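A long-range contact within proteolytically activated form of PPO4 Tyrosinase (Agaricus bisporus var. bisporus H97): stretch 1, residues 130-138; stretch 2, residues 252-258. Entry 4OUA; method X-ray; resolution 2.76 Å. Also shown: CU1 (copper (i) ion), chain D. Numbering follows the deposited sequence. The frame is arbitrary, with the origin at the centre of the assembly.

Stretch 1 (130-138) YWDTGFALV
Stretch 2 (252-258) DIHGFVG

Residues 130-138 and 252-258 of the activated PPO4 tyrosinase lie far apart in sequence, their touching residues separated by at least 116 positions, yet they meet through a small apolar contact that buries 211 Å², both sides summed. Stretch 2 is helical throughout and continues a helix that begins earlier in the chain, with phi from -58° to -91° and psi from -32° to -45°. Its turns are tied by Phe-256 N to Asp-252 O (3.0 Å) and Gly-258 N to His-254 O (3.0 Å), and more weakly by Val-257 N to Ile-253 O (3.3 Å). Stretch 1 is irregular. It runs extended through Tyr-130 (-115/150) and Trp-131 (-100/97), then folds back after Asp-132 (-69/77) through Thr-133 (-67/-26), Gly-134 (-77/-20) and Phe-135 (-113/-32). Hydrogen bonds from Ala-136 N to Asp-132 O (2.8 Å) and from Phe-135 N to the same Asp-132 O (3.2 Å) close this bend. Ala-136 (-143/82) then leads into Leu-137 (-62/-43).

The fold brings Trp-131, Thr-133 and Leu-137 to one side, all with CA-to-CB bonds directed toward the helix. Thr-133 has chi1 in p (64°). The backbones stay well apart: the nearest CA pair, Thr-133 CA to Ile-253 CA, is separated by 8.0 Å, a gap filled by side chains.

Ile-253 is the central bump. Its m,m rotamer (chi1 -55°, chi2 -59°) sets CG2 and CD1 against a shallow dip, with Thr-133 at its floor and Trp-131 and Leu-137 on its rim, and 65 Å² of its surface is covered. CG2 approaches the indole, with Trp-131 CZ3 to Ile-253 CG2 at 3.7 Å, while CD1 rests against both Thr-133 and Leu-137, with Thr-133 CB to Ile-253 CD1 at 3.7 Å and Leu-137 CD1 to Ile-253 CD1 at 3.9 Å. These are close van der Waals distances, so the methyls pack against the dip without being enclosed.

Trp-131 forms part of the rim. With chi1 in t (178°) and chi2 at 20°, its six-membered ring reaches toward the helix, where Val-257 meets the ring edge, Trp-131 CH2 to Val-257 CG2 being 4.1 Å. Val-257 is itself t (175°) and lies one helical turn beyond Ile-253, so the indole spans successive turns. At the other end of the indole, Trp-131 NE1 makes weak hydrogen bonds to Ala-136 O (3.5 Å) and Leu-137 O (3.2 Å), linking the ring to the later part of its own stretch.

Leu-137, in the t,p rotamer (-173°, 51°), straddles two helix residues. Its CD1 reaches Ile-253, and its CD2 lies 4.3 Å from CE2 of Phe-256, a looser contact. Phe-256 has chi1 in m (-66°) and chi2 at -16°.

No hydrogen bond crosses between the stretches; the association rests on apolar packing. His-254, out of reach of stretch 1, instead binds the copper ion through NE2 (2.0 Å from CU), in keeping with the copper chemistry of a tyrosinase.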

# COMPACT_ATOMS: atom_id res chain seq x y z
N TYR A 130 -3.19 -1.25 7.97
CA TYR A 130 -3.74 -1.99 6.84
C TYR A 130 -5.26 -2.01 6.86
O TYR A 130 -5.88 -1.97 7.92
CB TYR A 130 -3.19 -3.43 6.82
CG TYR A 130 -3.59 -4.27 8.02
CD1 TYR A 130 -4.81 -4.92 8.06
CD2 TYR A 130 -2.73 -4.41 9.10
CE1 TYR A 130 -5.17 -5.69 9.15
CE2 TYR A 130 -3.09 -5.18 10.20
CZ TYR A 130 -4.31 -5.82 10.21
OH TYR A 130 -4.67 -6.58 11.30
N TRP A 131 -5.84 -2.07 5.66
CA TRP A 131 -7.28 -2.09 5.49
C TRP A 131 -7.77 -3.52 5.25
O TRP A 131 -7.71 -4.03 4.13
CB TRP A 131 -7.67 -1.18 4.32
CG TRP A 131 -9.13 -1.14 3.99
CD1 TRP A 131 -10.17 -1.49 4.79
CD2 TRP A 131 -9.70 -0.71 2.75
NE1 TRP A 131 -11.36 -1.32 4.13
CE2 TRP A 131 -11.10 -0.84 2.87
CE3 TRP A 131 -9.17 -0.24 1.55
CZ2 TRP A 131 -11.97 -0.50 1.84
CZ3 TRP A 131 -10.04 0.09 0.52
CH2 TRP A 131 -11.42 -0.04 0.68
N ASP A 132 -8.24 -4.17 6.31
CA ASP A 132 -8.68 -5.56 6.24
C ASP A 132 -9.95 -5.70 5.40
O ASP A 132 -11.05 -5.86 5.94
CB ASP A 132 -8.90 -6.12 7.64
CG ASP A 132 -8.83 -7.63 7.69
OD1 ASP A 132 -9.06 -8.28 6.64
OD2 ASP A 132 -8.55 -8.18 8.78
N THR A 133 -9.80 -5.64 4.09
CA THR A 133 -10.93 -5.65 3.17
C THR A 133 -11.69 -6.98 3.19
O THR A 133 -12.88 -7.03 2.88
CB THR A 133 -10.48 -5.36 1.73
OG1 THR A 133 -9.62 -6.41 1.27
CG2 THR A 133 -9.72 -4.04 1.67
N GLY A 134 -10.99 -8.05 3.55
CA GLY A 134 -11.58 -9.38 3.57
C GLY A 134 -12.48 -9.63 4.76
O GLY A 134 -13.32 -10.53 4.74
N PHE A 135 -12.31 -8.84 5.82
CA PHE A 135 -13.10 -9.00 7.03
C PHE A 135 -14.02 -7.81 7.26
O PHE A 135 -15.12 -7.95 7.80
CB PHE A 135 -12.20 -9.21 8.24
CG PHE A 135 -12.94 -9.34 9.54
CD1 PHE A 135 -13.42 -10.57 9.95
CD2 PHE A 135 -13.18 -8.23 10.34
CE1 PHE A 135 -14.12 -10.70 11.14
CE2 PHE A 135 -13.87 -8.35 11.52
CZ PHE A 135 -14.34 -9.59 11.93
N ALA A 136 -13.57 -6.63 6.85
CA ALA A 136 -14.36 -5.41 6.99
C ALA A 136 -14.17 -4.50 5.78
O ALA A 136 -13.37 -3.56 5.83
CB ALA A 136 -14.00 -4.69 8.27
N LEU A 137 -14.89 -4.79 4.71
CA LEU A 137 -14.75 -4.06 3.46
C LEU A 137 -15.09 -2.59 3.64
O LEU A 137 -14.39 -1.72 3.13
CB LEU A 137 -15.62 -4.68 2.37
CG LEU A 137 -15.45 -4.13 0.96
CD1 LEU A 137 -13.99 -4.12 0.55
CD2 LEU A 137 -16.28 -4.94 -0.03
N VAL A 138 -16.16 -2.31 4.37
CA VAL A 138 -16.53 -0.93 4.65
C VAL A 138 -15.62 -0.37 5.74
O VAL A 138 -15.73 -0.74 6.91
CB VAL A 138 -18.00 -0.81 5.10
CG1 VAL A 138 -18.37 0.65 5.33
CG2 VAL A 138 -18.92 -1.43 4.07
N ASP A 252 -9.85 -6.21 -7.36
CA ASP A 252 -11.24 -5.90 -7.04
C ASP A 252 -11.38 -4.65 -6.17
O ASP A 252 -12.36 -3.91 -6.27
CB ASP A 252 -11.91 -7.09 -6.34
CG ASP A 252 -12.13 -8.26 -7.28
OD1 ASP A 252 -11.35 -8.42 -8.23
OD2 ASP A 252 -13.10 -9.02 -7.05
N ILE A 253 -10.39 -4.41 -5.31
CA ILE A 253 -10.45 -3.26 -4.40
C ILE A 253 -10.20 -1.96 -5.14
O ILE A 253 -10.75 -0.92 -4.78
CB ILE A 253 -9.45 -3.40 -3.25
CG1 ILE A 253 -9.66 -4.72 -2.50
CG2 ILE A 253 -9.57 -2.22 -2.30
CD1 ILE A 253 -11.05 -4.87 -1.92
N HIS A 254 -9.37 -2.00 -6.16
CA HIS A 254 -9.12 -0.83 -6.99
C HIS A 254 -10.37 -0.48 -7.79
O HIS A 254 -10.67 0.70 -8.00
CB HIS A 254 -7.93 -1.06 -7.92
CG HIS A 254 -6.60 -0.95 -7.25
ND1 HIS A 254 -6.08 0.26 -6.83
CD2 HIS A 254 -5.68 -1.89 -6.93
CE1 HIS A 254 -4.90 0.05 -6.27
NE2 HIS A 254 -4.63 -1.24 -6.32
N GLY A 255 -11.09 -1.50 -8.24
CA GLY A 255 -12.32 -1.30 -8.99
C GLY A 255 -13.44 -0.74 -8.14
O GLY A 255 -14.14 0.18 -8.56
N PHE A 256 -13.61 -1.29 -6.94
CA PHE A 256 -14.66 -0.84 -6.04
C PHE A 256 -14.54 0.64 -5.71
O PHE A 256 -15.54 1.36 -5.67
CB PHE A 256 -14.63 -1.65 -4.74
CG PHE A 256 -14.98 -3.10 -4.91
CD1 PHE A 256 -15.61 -3.55 -6.06
CD2 PHE A 256 -14.68 -4.02 -3.92
CE1 PHE A 256 -15.93 -4.88 -6.22
CE2 PHE A 256 -15.00 -5.36 -4.07
CZ PHE A 256 -15.62 -5.79 -5.22
N VAL A 257 -13.31 1.09 -5.49
CA VAL A 257 -13.07 2.46 -5.04
C VAL A 257 -13.02 3.46 -6.19
O VAL A 257 -13.57 4.56 -6.09
CB VAL A 257 -11.75 2.55 -4.25
CG1 VAL A 257 -11.44 3.99 -3.89
CG2 VAL A 257 -11.82 1.69 -2.99
N GLY A 258 -12.36 3.08 -7.28
CA GLY A 258 -12.11 4.00 -8.37
C GLY A 258 -13.17 4.01 -9.46
O GLY A 258 -13.42 5.05 -10.07
CU CU1 D . -2.79 -1.99 -6.44
O HOH W 1 -1.47 -1.78 -8.27